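Local structure of mRNA nuclease HepT (Shewanella oneidensis MR-1, 6M6U) at residues B[8-12]-B[49-53]; B[15-19]-B[42-46]; B[54-58]-B[72-76]. The protein cleaves mRNA, probably endonucleolytically, as the bacteriostatic toxin of a type VII toxin-antitoxin system, and is neutralized by its cognate antitoxin MntA, mostly through tri-AMPylation. All coordinates share one frame. Residue numbers count along the deposited sequence, not the author numbering.

Interaction 1: residues B[8-12]-B[49-53]; sequences KIATI and ACIDI
Residues 8-12 and 49-53 are single turns of two long α-helices, 3-23 and 33-60, that pack antiparallel: the local axes approach to 9.3 Å with a signed crossing angle of -160°. Lys8 stands opposite Ala49, their CA atoms 5.2 Å apart. The one polar link across the interface is a salt bridge, in which Lys8 NZ donates a hydrogen bond to Asp52 OD2 at 3.1 Å. To make it, the lysine chain turns twice (m, m) and then runs straight (t, t), passing Ala49, whose CB lies 4.3 Å from Lys8 CD; Asp52 (m) presents OD2 to the lysine. Backbone polar groups are served within each helix, Ile12 N by Lys8 O at 3.0 Å and Ile53 N by Ala49 O at 3.2 Å, while Thr11 OG1 makes weak hydrogen bonds to Asn7 O and Arg14 NH2 of its own helix. Beside the ion pair the interface is apolar. The small Ala49 admits Ile12 (m, t), with Ile12 CG1 3.5 Å from Ala49 CB; Ile12 CD1 reaches Cys50 SG at 3.5 Å and Ile53 CD1 at 4.0 Å. Lys8 CB meets Ile53 CG1 at 3.6 Å, and Ile9 CD1 touches Ile53 CD1 at 3.9 Å. This is close antiparallel packing within the helical HepT fold. On the charged side, Lys8 and Asp52 pack against His102 of the second HepT subunit, an RX(4)HXY-motif residue assigned to the active site by similarity. Helix 120-131 covers Ile9, Ile12 and Cys50, whereas Ile51 faces helices 69-78 and 84-102.

Interaction 2: residues B[15-19]-B[42-46]; sequences CIKRI and NLQRC
Asn42, Cys15 and Ile19 lose the most surface where the α-helical turns 15-19 and 42-46 meet. The local axes run antiparallel, 9.0 Å apart with a signed crossing angle of -159°, and the register sets Cys15 against Asn42, CA to CA 5.3 Å. Asn42 (chi1 m, chi2 -69°) points at the partner helix: its CB packs on Ile19 CG1 at 3.5 Å, and its OD1 lies 3.7 Å from both Cys15 SG and Arg18 CB. Its amide ND2 is hydrogen-bonded to Ser38 O one turn earlier. Cys15, also m, fits between Asn42 and the next turn, with SG 3.8 Å from Arg45 CB and CB 3.5 Å from Cys46 SG. Ile19 extends CD1 to Leu43 CD2 at 4.1 Å and to Cys46 SG at 4.2 Å; Ile16 CG1 adds a contact to Cys46 SG at 3.8 Å. Phe123 of helix 120-131 covers Ile16, Leu43 and Cys46. The side chain of Arg18 turns to the second HepT subunit, where NH2 forms a salt bridge with Asp37. Cysteine, aliphatic and Asn42 side chains thus join the helices by van der Waals packing, while the charged end of Arg18 is paired across the subunit interface.

Interaction 3: residues B[54-58]-B[72-76]; sequences ANHIN and SFTLL
Ser72 OG donates a hydrogen bond to Asn55 OD1 at 2.9 Å, and Asn58 ND2 donates one to the backbone Ser72 O at 3.1 Å with a nearly straight geometry (162°). A weak bond from Asn58 ND2 to Ser72 OG, 2.9 Å, completes this small polar cluster, in which Ser72 (t) and both asparagines (m) bring their polar ends together. Asn55 OD1 also accepts a hydrogen bond from Gln112 NE2 of the antitoxin MntA chain. Both segments are α-helical; their local axes cross at 49°, 9.2 Å apart, with Ala54 opposite Ser72 (CA-CA 5.8 Å). Ala54, with only a methyl group, probably helps the close approach: its CB meets Ser72 OG at 3.2 Å, Leu76 CD1 at 3.5 Å and Phe73 CE1 at 4.0 Å. Farther along, Ile57 CG2 packs on Leu76 CD2 at 3.8 Å, and Asn58 OD1 lies 3.6 Å from Leu75 CB. The oblique crossing joins short helix 69-78 to the C-terminal part of helix 33-60. Phe73 continues onto helix 84-102, and His56 faces helix 3-23.

Helix 33-60 takes part in all three contacts. Interactions 1 and 2, with centres 10 Å apart, fasten it at successive places to helix 3-23; interaction 2 is nested within the loop closed by interaction 1, and Ile12 O meets Cys46 SG at 3.8 Å. Interaction 3 follows in series, joining the far part of helix 33-60 to helix 69-78. Its centre lies 12 Å from that of interaction 1, which it touches through Ile51 CG1 and Phe73 CE2 at 3.8 Å, and 20 Å from that of interaction 2, across the chain's centre. One helix thus connects surfaces facing the second HepT subunit, in interactions 1 and 2, with surfaces facing MntA, in interactions 1 and 3.

Interaction 1: residues B[8-12]-B[49-53]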
ATOM      1  N   LYS B   8      20.474  18.910 -40.336  1.00 62.61           N
ATOM      2  CA  LYS B   8      19.178  18.670 -40.963  1.00 61.93           C
ATOM      3  C   LYS B   8      19.096  19.337 -42.332  1.00 65.09           C
ATOM      4  O   LYS B   8      18.515  18.773 -43.268  1.00 64.94           O
ATOM      5  CB  LYS B   8      18.048  19.152 -40.054  1.00 57.52           C
ATOM      6  CG  LYS B   8      17.972  18.425 -38.718  1.00 55.66           C
ATOM      7  CD  LYS B   8      17.821  16.922 -38.899  1.00 55.52           C
ATOM      8  CE  LYS B   8      17.888  16.203 -37.556  1.00 59.21           C
ATOM      9  NZ  LYS B   8      17.706  14.729 -37.683  1.00 62.45           N
ATOM     10  N   ILE B   9      19.669  20.541 -42.466  1.00 61.02           N
ATOM     11  CA  ILE B   9      19.791  21.173 -43.781  1.00 55.31           C
ATOM     12  C   ILE B   9      20.523  20.245 -44.738  1.00 50.38           C
ATOM     13  O   ILE B   9      20.048  19.959 -45.842  1.00 51.55           O
ATOM     14  CB  ILE B   9      20.511  22.529 -43.673  1.00 59.67           C
ATOM     15  CG1 ILE B   9      19.668  23.555 -42.914  1.00 63.36           C
ATOM     16  CG2 ILE B   9      20.868  23.049 -45.062  1.00 59.00           C
ATOM     17  CD1 ILE B   9      18.258  23.683 -43.417  1.00 70.43           C
ATOM     18  N   ALA B  10      21.694  19.756 -44.317  1.00 49.69           N
ATOM     19  CA  ALA B  10      22.484  18.868 -45.166  1.00 58.20           C
ATOM     20  C   ALA B  10      21.687  17.638 -45.583  1.00 66.32           C
ATOM     21  O   ALA B  10      21.796  17.175 -46.726  1.00 71.29           O
ATOM     22  CB  ALA B  10      23.765  18.454 -44.440  1.00 56.54           C
ATOM     23  N   THR B  11      20.867  17.102 -44.675  1.00 68.39           N
ATOM     24  CA  THR B  11      20.086  15.910 -44.994  1.00 64.84           C
ATOM     25  C   THR B  11      19.013  16.207 -46.035  1.00 59.23           C
ATOM     26  O   THR B  11      18.806  15.412 -46.960  1.00 58.38           O
ATOM     27  CB  THR B  11      19.467  15.339 -43.718  1.00 62.38           C
ATOM     28  OG1 THR B  11      20.502  14.747 -42.926  1.00 66.07           O
ATOM     29  CG2 THR B  11      18.413  14.286 -44.042  1.00 57.09           C
ATOM     30  N   ILE B  12      18.321  17.343 -45.905  1.00 60.92           N
ATOM     31  CA  ILE B  12      17.322  17.726 -46.900  1.00 63.86           C
ATOM     32  C   ILE B  12      17.961  17.828 -48.280  1.00 68.69           C
ATOM     33  O   ILE B  12      17.416  17.336 -49.275  1.00 73.18           O
ATOM     34  CB  ILE B  12      16.636  19.044 -46.500  1.00 61.07           C
ATOM     35  CG1 ILE B  12      15.831  18.853 -45.216  1.00 55.70           C
ATOM     36  CG2 ILE B  12      15.739  19.543 -47.629  1.00 61.17           C
ATOM     37  CD1 ILE B  12      15.391  20.143 -44.564  1.00 57.82           C
ATOM     38  N   ALA B  49      13.393  15.708 -41.656  1.00 48.79           N
ATOM     39  CA  ALA B  49      14.421  16.712 -41.405  1.00 50.48           C
ATOM     40  C   ALA B  49      13.805  18.097 -41.235  1.00 53.09           C
ATOM     41  O   ALA B  49      14.246  18.877 -40.380  1.00 54.51           O
ATOM     42  CB  ALA B  49      15.451  16.702 -42.531  1.00 51.64           C
ATOM     43  N   CYS B  50      12.773  18.417 -42.023  1.00 49.38           N
ATOM     44  CA  CYS B  50      12.083  19.694 -41.851  1.00 52.19           C
ATOM     45  C   CYS B  50      11.347  19.752 -40.523  1.00 53.01           C
ATOM     46  O   CYS B  50      11.358  20.785 -39.843  1.00 51.48           O
ATOM     47  CB  CYS B  50      11.103  19.928 -42.997  1.00 59.60           C
ATOM     48  SG  CYS B  50      11.868  20.353 -44.572  1.00 64.66           S
ATOM     49  N   ILE B  51      10.686  18.654 -40.147  1.00 53.76           N
ATOM     50  CA  ILE B  51       9.948  18.615 -38.893  1.00 49.92           C
ATOM     51  C   ILE B  51      10.899  18.731 -37.707  1.00 48.12           C
ATOM     52  O   ILE B  51      10.597  19.411 -36.718  1.00 46.84           O
ATOM     53  CB  ILE B  51       9.097  17.334 -38.831  1.00 50.49           C
ATOM     54  CG1 ILE B  51       7.977  17.410 -39.873  1.00 47.38           C
ATOM     55  CG2 ILE B  51       8.524  17.122 -37.429  1.00 47.84           C
ATOM     56  CD1 ILE B  51       7.315  16.086 -40.151  1.00 43.75           C
ATOM     57  N   ASP B  52      12.069  18.090 -37.791  1.00 40.76           N
ATOM     58  CA  ASP B  52      13.030  18.175 -36.696  1.00 43.04           C
ATOM     59  C   ASP B  52      13.517  19.605 -36.504  1.00 48.85           C
ATOM     60  O   ASP B  52      13.709  20.053 -35.369  1.00 51.87           O
ATOM     61  CB  ASP B  52      14.212  17.238 -36.948  1.00 55.10           C
ATOM     62  CG  ASP B  52      13.838  15.770 -36.814  1.00 66.27           C
ATOM     63  OD1 ASP B  52      12.716  15.470 -36.346  1.00 71.17           O
ATOM     64  OD2 ASP B  52      14.677  14.914 -37.174  1.00 70.14           O
ATOM     65  N   ILE B  53      13.729  20.334 -37.602  1.00 49.78           N
ATOM     66  CA  ILE B  53      14.076  21.749 -37.508  1.00 48.84           C
ATOM     67  C   ILE B  53      12.967  22.517 -36.803  1.00 45.75           C
ATOM     68  O   ILE B  53      13.217  23.316 -35.891  1.00 44.79           O
ATOM     69  CB  ILE B  53      14.350  22.329 -38.909  1.00 48.70           C
ATOM     70  CG1 ILE B  53      15.659  21.780 -39.475  1.00 53.64           C
ATOM     71  CG2 ILE B  53      14.349  23.852 -38.875  1.00 47.11           C
ATOM     72  CD1 ILE B  53      15.753  21.898 -40.978  1.00 54.85           C
TER

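Interaction 2: residues B[15-19]-B[42-46]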
ATOM      1  N   CYS B  15      18.898  14.421 -49.687  1.00 63.86           N
ATOM      2  CA  CYS B  15      17.743  13.615 -50.057  1.00 64.43           C
ATOM      3  C   CYS B  15      16.995  14.175 -51.264  1.00 62.44           C
ATOM      4  O   CYS B  15      16.383  13.402 -52.010  1.00 56.09           O
ATOM      5  CB  CYS B  15      16.800  13.477 -48.865  1.00 62.47           C
ATOM      6  SG  CYS B  15      17.560  12.600 -47.496  1.00 64.56           S
ATOM      7  N   ILE B  16      17.019  15.495 -51.478  1.00 65.04           N
ATOM      8  CA  ILE B  16      16.417  16.057 -52.690  1.00 67.67           C
ATOM      9  C   ILE B  16      17.205  15.621 -53.918  1.00 70.71           C
ATOM     10  O   ILE B  16      16.629  15.257 -54.953  1.00 73.16           O
ATOM     11  CB  ILE B  16      16.328  17.591 -52.605  1.00 67.03           C
ATOM     12  CG1 ILE B  16      15.291  18.018 -51.568  1.00 60.78           C
ATOM     13  CG2 ILE B  16      15.962  18.182 -53.963  1.00 70.35           C
ATOM     14  CD1 ILE B  16      15.092  19.513 -51.510  1.00 57.56           C
ATOM     15  N   LYS B  17      18.542  15.648 -53.822  1.00 71.43           N
ATOM     16  CA  LYS B  17      19.361  15.131 -54.915  1.00 73.57           C
ATOM     17  C   LYS B  17      19.109  13.645 -55.136  1.00 71.64           C
ATOM     18  O   LYS B  17      19.054  13.185 -56.281  1.00 72.58           O
ATOM     19  CB  LYS B  17      20.844  15.391 -54.652  1.00 76.09           C
ATOM     20  CG  LYS B  17      21.220  16.864 -54.594  1.00 82.87           C
ATOM     21  CD  LYS B  17      22.631  17.103 -55.133  1.00 85.86           C
ATOM     22  CE  LYS B  17      23.700  16.550 -54.203  1.00 89.16           C
ATOM     23  NZ  LYS B  17      23.768  17.290 -52.906  1.00 92.95           N
ATOM     24  N   ARG B  18      18.947  12.878 -54.051  1.00 70.21           N
ATOM     25  CA  ARG B  18      18.580  11.472 -54.190  1.00 67.51           C
ATOM     26  C   ARG B  18      17.258  11.314 -54.934  1.00 67.91           C
ATOM     27  O   ARG B  18      17.091  10.362 -55.707  1.00 68.25           O
ATOM     28  CB  ARG B  18      18.502  10.804 -52.814  1.00 67.03           C
ATOM     29  CG  ARG B  18      19.852  10.418 -52.231  1.00 66.14           C
ATOM     30  CD  ARG B  18      20.516   9.353 -53.082  1.00 68.73           C
ATOM     31  NE  ARG B  18      19.722   8.128 -53.135  1.00 71.09           N
ATOM     32  CZ  ARG B  18      19.742   7.264 -54.145  1.00 70.52           C
ATOM     33  NH1 ARG B  18      20.512   7.491 -55.201  1.00 70.47           N
ATOM     34  NH2 ARG B  18      18.986   6.174 -54.105  1.00 67.15           N
ATOM     35  N   ILE B  19      16.316  12.239 -54.734  1.00 69.73           N
ATOM     36  CA  ILE B  19      15.034  12.165 -55.432  1.00 71.48           C
ATOM     37  C   ILE B  19      15.199  12.547 -56.898  1.00 70.13           C
ATOM     38  O   ILE B  19      14.691  11.863 -57.793  1.00 70.18           O
ATOM     39  CB  ILE B  19      13.981  13.051 -54.739  1.00 64.79           C
ATOM     40  CG1 ILE B  19      13.572  12.448 -53.390  1.00 61.13           C
ATOM     41  CG2 ILE B  19      12.761  13.245 -55.637  1.00 58.73           C
ATOM     42  CD1 ILE B  19      13.252  13.475 -52.323  1.00 54.68           C
ATOM     43  N   ASN B  42      12.895   9.052 -49.610  1.00 51.52           N
ATOM     44  CA  ASN B  42      13.656  10.287 -49.497  1.00 51.50           C
ATOM     45  C   ASN B  42      12.755  11.506 -49.319  1.00 50.79           C
ATOM     46  O   ASN B  42      13.197  12.507 -48.749  1.00 51.90           O
ATOM     47  CB  ASN B  42      14.573  10.448 -50.708  1.00 48.50           C
ATOM     48  CG  ASN B  42      15.819   9.581 -50.612  1.00 52.12           C
ATOM     49  OD1 ASN B  42      16.699   9.826 -49.780  1.00 51.66           O
ATOM     50  ND2 ASN B  42      15.901   8.560 -51.463  1.00 52.61           N
ATOM     51  N   LEU B  43      11.502  11.448 -49.779  1.00 48.86           N
ATOM     52  CA  LEU B  43      10.543  12.481 -49.398  1.00 51.08           C
ATOM     53  C   LEU B  43      10.289  12.452 -47.895  1.00 55.06           C
ATOM     54  O   LEU B  43      10.282  13.497 -47.233  1.00 53.77           O
ATOM     55  CB  LEU B  43       9.234  12.303 -50.164  1.00 53.24           C
ATOM     56  CG  LEU B  43       9.177  12.967 -51.538  1.00 67.56           C
ATOM     57  CD1 LEU B  43       7.867  12.640 -52.247  1.00 72.44           C
ATOM     58  CD2 LEU B  43       9.371  14.474 -51.407  1.00 69.10           C
ATOM     59  N   GLN B  44      10.080  11.253 -47.343  1.00 51.57           N
ATOM     60  CA  GLN B  44       9.876  11.112 -45.905  1.00 50.03           C
ATOM     61  C   GLN B  44      11.058  11.676 -45.126  1.00 49.17           C
ATOM     62  O   GLN B  44      10.879  12.421 -44.156  1.00 46.44           O
ATOM     63  CB  GLN B  44       9.655   9.643 -45.557  1.00 46.12           C
ATOM     64  CG  GLN B  44       9.679   9.353 -44.071  1.00 46.14           C
ATOM     65  CD  GLN B  44       9.350   7.913 -43.768  1.00 50.83           C
ATOM     66  OE1 GLN B  44       8.182   7.541 -43.681  1.00 47.14           O
ATOM     67  NE2 GLN B  44      10.382   7.084 -43.621  1.00 56.76           N
ATOM     68  N   ARG B  45      12.279  11.330 -45.543  1.00 51.43           N
ATOM     69  CA  ARG B  45      13.471  11.834 -44.868  1.00 53.06           C
ATOM     70  C   ARG B  45      13.550  13.353 -44.955  1.00 56.62           C
ATOM     71  O   ARG B  45      13.928  14.018 -43.982  1.00 61.01           O
ATOM     72  CB  ARG B  45      14.719  11.184 -45.469  1.00 56.62           C
ATOM     73  CG  ARG B  45      14.818   9.695 -45.178  1.00 60.51           C
ATOM     74  CD  ARG B  45      15.893   9.020 -45.990  1.00 69.73           C
ATOM     75  NE  ARG B  45      16.194   7.690 -45.442  1.00 78.71           N
ATOM     76  CZ  ARG B  45      16.953   6.762 -46.037  1.00 78.45           C
ATOM     77  NH1 ARG B  45      17.496   7.017 -47.216  1.00 75.80           N
ATOM     78  NH2 ARG B  45      17.165   5.604 -45.427  1.00 76.95           N
ATOM     79  N   CYS B  46      13.199  13.920 -46.114  1.00 56.91           N
ATOM     80  CA  CYS B  46      13.108  15.374 -46.228  1.00 55.28           C
ATOM     81  C   CYS B  46      12.087  15.939 -45.250  1.00 50.47           C
ATOM     82  O   CYS B  46      12.346  16.952 -44.591  1.00 49.32           O
ATOM     83  CB  CYS B  46      12.742  15.777 -47.657  1.00 56.26           C
ATOM     84  SG  CYS B  46      14.078  15.653 -48.857  1.00 59.08           S
TER

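Interaction 3: residues B[54-58]-B[72-76]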
ATOM      1  N   ALA B  54      11.723  22.286 -37.224  1.00 42.94           N
ATOM      2  CA  ALA B  54      10.588  22.983 -36.631  1.00 45.71           C
ATOM      3  C   ALA B  54      10.476  22.682 -35.142  1.00 48.27           C
ATOM      4  O   ALA B  54      10.385  23.601 -34.318  1.00 49.55           O
ATOM      5  CB  ALA B  54       9.305  22.590 -37.360  1.00 45.68           C
ATOM      6  N   ASN B  55      10.476  21.391 -34.780  1.00 48.28           N
ATOM      7  CA  ASN B  55      10.405  20.995 -33.375  1.00 44.43           C
ATOM      8  C   ASN B  55      11.526  21.630 -32.564  1.00 49.27           C
ATOM      9  O   ASN B  55      11.326  22.012 -31.405  1.00 53.22           O
ATOM     10  CB  ASN B  55      10.478  19.471 -33.252  1.00 41.64           C
ATOM     11  CG  ASN B  55       9.262  18.773 -33.827  1.00 42.68           C
ATOM     12  OD1 ASN B  55       8.185  19.363 -33.936  1.00 40.93           O
ATOM     13  ND2 ASN B  55       9.427  17.502 -34.194  1.00 40.27           N
ATOM     14  N   HIS B  56      12.715  21.737 -33.157  1.00 47.46           N
ATOM     15  CA  HIS B  56      13.858  22.314 -32.459  1.00 50.01           C
ATOM     16  C   HIS B  56      13.625  23.787 -32.145  1.00 55.12           C
ATOM     17  O   HIS B  56      13.805  24.227 -31.002  1.00 51.68           O
ATOM     18  CB  HIS B  56      15.117  22.122 -33.306  1.00 53.02           C
ATOM     19  CG  HIS B  56      16.325  22.837 -32.786  1.00 56.16           C
ATOM     20  ND1 HIS B  56      17.111  22.329 -31.774  1.00 60.74           N
ATOM     21  CD2 HIS B  56      16.898  24.007 -33.157  1.00 54.74           C
ATOM     22  CE1 HIS B  56      18.110  23.161 -31.536  1.00 63.17           C
ATOM     23  NE2 HIS B  56      18.004  24.186 -32.363  1.00 60.54           N
ATOM     24  N   ILE B  57      13.205  24.559 -33.152  1.00 55.32           N
ATOM     25  CA  ILE B  57      13.063  26.003 -32.989  1.00 56.51           C
ATOM     26  C   ILE B  57      11.935  26.334 -32.016  1.00 60.03           C
ATOM     27  O   ILE B  57      12.073  27.226 -31.169  1.00 66.38           O
ATOM     28  CB  ILE B  57      12.850  26.669 -34.361  1.00 59.22           C
ATOM     29  CG1 ILE B  57      14.119  26.545 -35.208  1.00 56.20           C
ATOM     30  CG2 ILE B  57      12.461  28.129 -34.199  1.00 60.28           C
ATOM     31  CD1 ILE B  57      13.909  26.851 -36.663  1.00 58.55           C
ATOM     32  N   ASN B  58      10.809  25.621 -32.111  1.00 55.81           N
ATOM     33  CA  ASN B  58       9.702  25.861 -31.188  1.00 56.33           C
ATOM     34  C   ASN B  58      10.120  25.627 -29.740  1.00 63.54           C
ATOM     35  O   ASN B  58       9.647  26.319 -28.830  1.00 64.70           O
ATOM     36  CB  ASN B  58       8.509  24.973 -31.545  1.00 53.82           C
ATOM     37  CG  ASN B  58       7.808  25.422 -32.817  1.00 61.02           C
ATOM     38  OD1 ASN B  58       7.612  26.619 -33.043  1.00 64.00           O
ATOM     39  ND2 ASN B  58       7.432  24.463 -33.658  1.00 58.07           N
ATOM     40  N   SER B  72       3.633  21.900 -35.696  1.00 57.48           N
ATOM     41  CA  SER B  72       4.950  22.493 -35.500  1.00 54.95           C
ATOM     42  C   SER B  72       5.255  23.524 -36.578  1.00 57.51           C
ATOM     43  O   SER B  72       5.893  24.545 -36.300  1.00 57.61           O
ATOM     44  CB  SER B  72       6.018  21.402 -35.481  1.00 50.34           C
ATOM     45  OG  SER B  72       7.243  21.917 -34.998  1.00 55.06           O
ATOM     46  N   PHE B  73       4.826  23.267 -37.818  1.00 57.37           N
ATOM     47  CA  PHE B  73       4.924  24.293 -38.853  1.00 56.39           C
ATOM     48  C   PHE B  73       3.949  25.429 -38.584  1.00 58.99           C
ATOM     49  O   PHE B  73       4.279  26.602 -38.799  1.00 63.42           O
ATOM     50  CB  PHE B  73       4.667  23.693 -40.236  1.00 50.31           C
ATOM     51  CG  PHE B  73       5.710  22.713 -40.675  1.00 47.06           C
ATOM     52  CD1 PHE B  73       7.041  23.088 -40.754  1.00 47.06           C
ATOM     53  CD2 PHE B  73       5.362  21.418 -41.016  1.00 50.46           C
ATOM     54  CE1 PHE B  73       8.007  22.189 -41.161  1.00 50.44           C
ATOM     55  CE2 PHE B  73       6.322  20.514 -41.427  1.00 55.43           C
ATOM     56  CZ  PHE B  73       7.649  20.902 -41.501  1.00 55.16           C
ATOM     57  N   THR B  74       2.740  25.097 -38.120  1.00 58.27           N
ATOM     58  CA  THR B  74       1.758  26.127 -37.798  1.00 60.40           C
ATOM     59  C   THR B  74       2.310  27.114 -36.777  1.00 66.21           C
ATOM     60  O   THR B  74       2.153  28.330 -36.935  1.00 74.29           O
ATOM     61  CB  THR B  74       0.470  25.485 -37.282  1.00 59.58           C
ATOM     62  OG1 THR B  74      -0.112  24.680 -38.314  1.00 66.65           O
ATOM     63  CG2 THR B  74      -0.526  26.546 -36.855  1.00 58.04           C
ATOM     64  N   LEU B  75       2.980  26.612 -35.733  1.00 59.83           N
ATOM     65  CA  LEU B  75       3.518  27.496 -34.700  1.00 55.58           C
ATOM     66  C   LEU B  75       4.614  28.402 -35.251  1.00 54.59           C
ATOM     67  O   LEU B  75       4.733  29.561 -34.838  1.00 55.41           O
ATOM     68  CB  LEU B  75       4.046  26.685 -33.517  1.00 54.03           C
ATOM     69  CG  LEU B  75       3.003  25.990 -32.630  1.00 61.83           C
ATOM     70  CD1 LEU B  75       3.679  25.274 -31.465  1.00 61.81           C
ATOM     71  CD2 LEU B  75       1.971  26.984 -32.109  1.00 66.56           C
ATOM     72  N   LEU B  76       5.439  27.893 -36.170  1.00 51.93           N
ATOM     73  CA  LEU B  76       6.448  28.746 -36.796  1.00 56.71           C
ATOM     74  C   LEU B  76       5.801  29.870 -37.595  1.00 61.55           C
ATOM     75  O   LEU B  76       6.323  30.992 -37.638  1.00 61.70           O
ATOM     76  CB  LEU B  76       7.362  27.925 -37.701  1.00 53.25           C
ATOM     77  CG  LEU B  76       8.197  26.813 -37.063  1.00 54.38           C
ATOM     78  CD1 LEU B  76       8.889  26.009 -38.150  1.00 52.96           C
ATOM     79  CD2 LEU B  76       9.219  27.395 -36.092  1.00 56.70           C
TER